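Local coordinates for bifunctional thiamine biosynthesis protein ThiDN (PDB 2PHP) that probably makes thiamine phosphate through its C-terminal ThiN domain, the part described here, and phosphorylates hydroxymethylpyrimidine and its phosphate through its ThiD domain, at residues K10-K13 / N14-A18; G74-E77 / H78-K81. One frame throughout, in Å; residues are numbered along the deposited sequence.

Interaction 1: K10-K13 / N14-A18; sequences KVIK and NLSYA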
ATOM      1  N   LYS B  10      -5.155 -22.391   9.386  1.00 26.72           N
ATOM      2  CA  LYS B  10      -3.873 -22.515  10.062  1.00 28.38           C
ATOM      3  C   LYS B  10      -2.734 -21.993   9.189  1.00 27.47           C
ATOM      4  O   LYS B  10      -1.864 -21.261   9.659  1.00 29.44           O
ATOM      5  CB  LYS B  10      -3.614 -23.969  10.465  1.00 29.44           C
ATOM      6  CG  LYS B  10      -2.296 -24.183  11.195  1.00 36.44           C
ATOM      7  CD  LYS B  10      -2.334 -23.589  12.594  1.00 39.51           C
ATOM      8  CE  LYS B  10      -1.017 -23.804  13.322  1.00 44.91           C
ATOM      9  NZ  LYS B  10      -1.041 -23.227  14.695  1.00 45.91           N
ATOM     10  N   VAL B  11      -2.741 -22.371   7.913  1.00 27.26           N
ATOM     11  CA  VAL B  11      -1.709 -21.933   6.976  1.00 26.38           C
ATOM     12  C   VAL B  11      -1.711 -20.410   6.812  1.00 27.30           C
ATOM     13  O   VAL B  11      -0.657 -19.770   6.862  1.00 26.52           O
ATOM     14  CB  VAL B  11      -1.900 -22.589   5.590  1.00 24.34           C
ATOM     15  CG1 VAL B  11      -0.995 -21.920   4.553  1.00 23.87           C
ATOM     16  CG2 VAL B  11      -1.581 -24.084   5.673  1.00 24.07           C
ATOM     17  N   ILE B  12      -2.890 -19.831   6.606  1.00 27.01           N
ATOM     18  CA  ILE B  12      -2.993 -18.384   6.455  1.00 27.33           C
ATOM     19  C   ILE B  12      -2.474 -17.684   7.714  1.00 27.44           C
ATOM     20  O   ILE B  12      -1.778 -16.677   7.619  1.00 26.48           O
ATOM     21  CB  ILE B  12      -4.450 -17.940   6.192  1.00 28.06           C
ATOM     22  CG1 ILE B  12      -4.907 -18.437   4.814  1.00 26.52           C
ATOM     23  CG2 ILE B  12      -4.564 -16.418   6.313  1.00 25.31           C
ATOM     24  CD1 ILE B  12      -4.056 -17.977   3.660  1.00 26.58           C
ATOM     25  N   LYS B  13      -2.809 -18.220   8.888  1.00 25.91           N
ATOM     26  CA  LYS B  13      -2.352 -17.625  10.144  1.00 26.99           C
ATOM     27  C   LYS B  13      -0.828 -17.713  10.310  1.00 26.93           C
ATOM     28  O   LYS B  13      -0.201 -16.783  10.830  1.00 25.05           O
ATOM     29  CB  LYS B  13      -3.024 -18.290  11.356  1.00 27.32           C
ATOM     30  CG  LYS B  13      -4.468 -17.899  11.596  1.00 27.61           C
ATOM     31  CD  LYS B  13      -4.942 -18.370  12.973  1.00 32.18           C
ATOM     32  CE  LYS B  13      -6.460 -18.252  13.090  1.00 32.34           C
ATOM     33  NZ  LYS B  13      -7.022 -19.104  14.167  1.00 32.40           N
ATOM     34  N   ASN B  14      -0.235 -18.823   9.872  1.00 24.94           N
ATOM     35  CA  ASN B  14       1.210 -18.993   9.983  1.00 25.18           C
ATOM     36  C   ASN B  14       1.927 -18.002   9.076  1.00 24.59           C
ATOM     37  O   ASN B  14       2.871 -17.339   9.494  1.00 24.08           O
ATOM     38  CB  ASN B  14       1.622 -20.420   9.617  1.00 24.36           C
ATOM     39  CG  ASN B  14       1.178 -21.428  10.647  1.00 29.32           C
ATOM     40  OD1 ASN B  14       1.061 -21.105  11.832  1.00 29.08           O
ATOM     41  ND2 ASN B  14       0.946 -22.663  10.210  1.00 31.29           N
ATOM     42  N   LEU B  15       1.470 -17.904   7.833  1.00 24.72           N
ATOM     43  CA  LEU B  15       2.070 -16.974   6.878  1.00 25.33           C
ATOM     44  C   LEU B  15       1.939 -15.530   7.359  1.00 26.73           C
ATOM     45  O   LEU B  15       2.893 -14.749   7.285  1.00 27.07           O
ATOM     46  CB  LEU B  15       1.410 -17.126   5.505  1.00 23.34           C
ATOM     47  CG  LEU B  15       1.951 -18.299   4.687  1.00 22.87           C
ATOM     48  CD1 LEU B  15       1.020 -18.638   3.537  1.00 21.46           C
ATOM     49  CD2 LEU B  15       3.337 -17.929   4.184  1.00 22.15           C
ATOM     50  N   SER B  16       0.752 -15.183   7.847  1.00 25.81           N
ATOM     51  CA  SER B  16       0.486 -13.841   8.342  1.00 26.32           C
ATOM     52  C   SER B  16       1.408 -13.470   9.501  1.00 27.39           C
ATOM     53  O   SER B  16       1.948 -12.359   9.539  1.00 26.17           O
ATOM     54  CB  SER B  16      -0.968 -13.730   8.788  1.00 24.90           C
ATOM     55  OG  SER B  16      -1.841 -13.951   7.694  1.00 29.12           O
ATOM     56  N   TYR B  17       1.597 -14.387  10.446  1.00 25.98           N
ATOM     57  CA  TYR B  17       2.468 -14.083  11.573  1.00 27.33           C
ATOM     58  C   TYR B  17       3.921 -14.026  11.112  1.00 26.61           C
ATOM     59  O   TYR B  17       4.696 -13.213  11.604  1.00 26.87           O
ATOM     60  CB  TYR B  17       2.320 -15.124  12.691  1.00 27.36           C
ATOM     61  CG  TYR B  17       3.135 -14.763  13.910  1.00 29.91           C
ATOM     62  CD1 TYR B  17       2.869 -13.594  14.628  1.00 31.77           C
ATOM     63  CD2 TYR B  17       4.198 -15.560  14.323  1.00 30.41           C
ATOM     64  CE1 TYR B  17       3.646 -13.228  15.729  1.00 32.14           C
ATOM     65  CE2 TYR B  17       4.979 -15.206  15.419  1.00 31.88           C
ATOM     66  CZ  TYR B  17       4.698 -14.040  16.113  1.00 33.69           C
ATOM     67  OH  TYR B  17       5.481 -13.679  17.183  1.00 36.63           O
ATOM     68  N   ALA B  18       4.289 -14.890  10.170  1.00 25.56           N
ATOM     69  CA  ALA B  18       5.652 -14.891   9.652  1.00 25.76           C
ATOM     70  C   ALA B  18       5.971 -13.525   9.052  1.00 28.27           C
ATOM     71  O   ALA B  18       7.081 -13.018   9.219  1.00 29.06           O
ATOM     72  CB  ALA B  18       5.819 -15.975   8.593  1.00 23.15           C
TER
HETATM   73  O   HOH W   1       2.032 -21.894  14.251  1.00 50.44           O
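The backbone carbonyl oxygen of I12 is gripped twice by S16, whose hydroxyl and amide come from opposite faces of the carbonyl plane. S16 OG donates to I12 O over 2.7 Å, from 36° above that plane, while S16 N reaches the same I12 O at 2.9 Å in the regular i to i+4 bond of helix 8-22. The hydroxyl is folded back by chi1, -62°, which sets OG beside its own backbone N, within bonding distance of the carbonyl one turn earlier. One turn apart on another side of the helix, V11 CG1 and L15 CD1 run side by side at 4.0 Å, and both side chains touch strand 37-40. The chain of K10, bent at chi2 (71°), passes obliquely by the amide of N14, with K10 CG 3.7 Å from N14 ND2. A water donates to N14 OD1 at 2.7 Å and accepts a weak, long bond from K10 NZ, while N14 ND2 donates to E39 on strand 37-40. A leucine in place of N14 would probably leave E39 without this donor and the water without this acceptor. I12, K13, S16 and Y17 also pack against a second subunit, S16 meeting its own counterpart there. Since the hydroxyl of S16 already spends its proton on I12 O, the packing against the second subunit probably does not need it as a donor.

Interaction 2: G74-E77 / H78-K81; sequences GASE and HIAK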
ATOM      1  N   GLY B  74      -2.509 -20.580  -4.145  1.00 27.89           N
ATOM      2  CA  GLY B  74      -2.290 -20.583  -5.573  1.00 28.25           C
ATOM      3  C   GLY B  74      -1.550 -19.358  -6.056  1.00 30.29           C
ATOM      4  O   GLY B  74      -1.307 -19.208  -7.243  1.00 29.99           O
ATOM      5  N   ALA B  75      -1.173 -18.474  -5.141  1.00 30.98           N
ATOM      6  CA  ALA B  75      -0.456 -17.271  -5.557  1.00 34.40           C
ATOM      7  C   ALA B  75       0.889 -17.567  -6.217  1.00 36.93           C
ATOM      8  O   ALA B  75       1.228 -16.941  -7.220  1.00 39.31           O
ATOM      9  CB  ALA B  75      -0.255 -16.313  -4.379  1.00 32.23           C
ATOM     10  N   SER B  76       1.648 -18.528  -5.685  1.00 35.55           N
ATOM     11  CA  SER B  76       2.971 -18.827  -6.241  1.00 35.82           C
ATOM     12  C   SER B  76       3.281 -20.241  -6.749  1.00 36.23           C
ATOM     13  O   SER B  76       3.604 -21.130  -5.967  1.00 37.20           O
ATOM     14  CB  SER B  76       4.053 -18.427  -5.219  1.00 37.08           C
ATOM     15  OG  SER B  76       5.360 -18.700  -5.712  1.00 37.98           O
ATOM     16  N   GLU B  77       3.211 -20.440  -8.061  1.00 35.88           N
ATOM     17  CA  GLU B  77       3.543 -21.741  -8.638  1.00 35.52           C
ATOM     18  C   GLU B  77       5.031 -22.025  -8.431  1.00 33.32           C
ATOM     19  O   GLU B  77       5.424 -23.148  -8.126  1.00 32.97           O
ATOM     20  CB  GLU B  77       3.235 -21.760 -10.132  1.00 37.17           C
ATOM     21  CG  GLU B  77       1.768 -21.947 -10.449  1.00 44.80           C
ATOM     22  CD  GLU B  77       1.433 -21.584 -11.877  1.00 48.12           C
ATOM     23  OE1 GLU B  77       2.126 -22.083 -12.789  1.00 50.18           O
ATOM     24  OE2 GLU B  77       0.476 -20.800 -12.087  1.00 50.97           O
ATOM     25  N   HIS B  78       5.846 -20.985  -8.590  1.00 32.25           N
ATOM     26  CA  HIS B  78       7.299 -21.077  -8.446  1.00 31.13           C
ATOM     27  C   HIS B  78       7.758 -21.710  -7.130  1.00 30.81           C
ATOM     28  O   HIS B  78       8.386 -22.764  -7.143  1.00 31.28           O
ATOM     29  CB  HIS B  78       7.921 -19.685  -8.592  1.00 31.49           C
ATOM     30  CG  HIS B  78       9.417 -19.680  -8.533  1.00 33.86           C
ATOM     31  ND1 HIS B  78      10.204 -20.169  -9.552  1.00 33.62           N
ATOM     32  CD2 HIS B  78      10.268 -19.259  -7.565  1.00 34.86           C
ATOM     33  CE1 HIS B  78      11.478 -20.052  -9.214  1.00 35.33           C
ATOM     34  NE2 HIS B  78      11.543 -19.503  -8.014  1.00 33.89           N
ATOM     35  N   ILE B  79       7.455 -21.072  -5.999  1.00 28.72           N
ATOM     36  CA  ILE B  79       7.856 -21.614  -4.702  1.00 30.02           C
ATOM     37  C   ILE B  79       7.062 -22.885  -4.391  1.00 30.12           C
ATOM     38  O   ILE B  79       7.507 -23.733  -3.620  1.00 30.16           O
ATOM     39  CB  ILE B  79       7.625 -20.594  -3.551  1.00 30.96           C
ATOM     40  CG1 ILE B  79       8.408 -19.303  -3.810  1.00 32.22           C
ATOM     41  CG2 ILE B  79       8.060 -21.199  -2.224  1.00 29.44           C
ATOM     42  CD1 ILE B  79       9.904 -19.466  -3.766  1.00 36.85           C
ATOM     43  N   ALA B  80       5.881 -23.013  -4.989  1.00 29.74           N
ATOM     44  CA  ALA B  80       5.062 -24.197  -4.771  1.00 30.41           C
ATOM     45  C   ALA B  80       5.799 -25.432  -5.310  1.00 30.83           C
ATOM     46  O   ALA B  80       5.785 -26.492  -4.682  1.00 30.20           O
ATOM     47  CB  ALA B  80       3.717 -24.041  -5.471  1.00 31.06           C
ATOM     48  N   LYS B  81       6.438 -25.293  -6.470  1.00 28.88           N
ATOM     49  CA  LYS B  81       7.184 -26.403  -7.071  1.00 30.16           C
ATOM     50  C   LYS B  81       8.261 -26.890  -6.105  1.00 29.20           C
ATOM     51  O   LYS B  81       8.530 -28.084  -6.017  1.00 29.44           O
ATOM     52  CB  LYS B  81       7.847 -25.970  -8.383  1.00 29.34           C
ATOM     53  CG  LYS B  81       6.890 -25.680  -9.544  1.00 33.96           C
ATOM     54  CD  LYS B  81       7.682 -25.305 -10.793  1.00 39.32           C
ATOM     55  CE  LYS B  81       6.816 -24.692 -11.887  1.00 43.83           C
ATOM     56  NZ  LYS B  81       5.827 -25.660 -12.435  1.00 47.95           N
TER
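With chi1 at 180°, S76 OG lies beside its own carbonyl carbon and faces the first turn of the helix that follows. There it accepts from I79 N at 3.2 Å; the N-H points nearly straight at it (161°), although the position of the hydroxyl oxygen is less certain than the rest. I79 CG1, beside its own backbone N, borders the same oxygen, 3.6 Å from S76 OG. Next to it the backbone carbonyl of S76 takes the amide of A80, with A80 N 3.1 Å from S76 O and the bond clearly bent (N-H...O 138°). The methyl of A80 turns back toward this oxygen. S76 is thus the N-cap of helix 77-87: its hydroxyl takes the amide of I79, which has no helical carbonyl four residues back to bond, while its carbonyl opens the regular ladder by accepting from A80 N. The cap ends the short loop leaving strand 71-73, in which G74 has a positive phi and bonds through its backbone to V50. One residue on, the ladder continues as K81 N donates to E77 O at 2.9 Å, and K81 CG lies 3.3 Å from that same E77 O. The ends of E77 and K81 carry opposite charges but do not meet, E77 OE1 standing 5.2 Å from K81 NZ. I79 packs on C96 and N98 of strand 95-100, A80 on V50 and F47, while H78 and K81 lean on M130 of helix 129-141.

In the fold
Interaction 1 lies within helix 8-22 and interaction 2 at the start of helix 77-87; their centres are 16 Å apart and they do not touch. Strand 71-73 connects them: I12, L15 and S16 pack on I71, and I12 also on F73, and the chain leaving that strand runs into the cap. Interaction 1 is the more buried although farther from the chain centre, with strands 37-40 and 71-73, helix 167-185 and a second subunit all packing on its helix. Interaction 2 is only partly buried: S76, I79 and A80 face strands 50-53 and 95-100, while E77 is exposed. A side-chain hydroxyl donates to a carbonyl mid-helix, but accepts from an amide at the helix start.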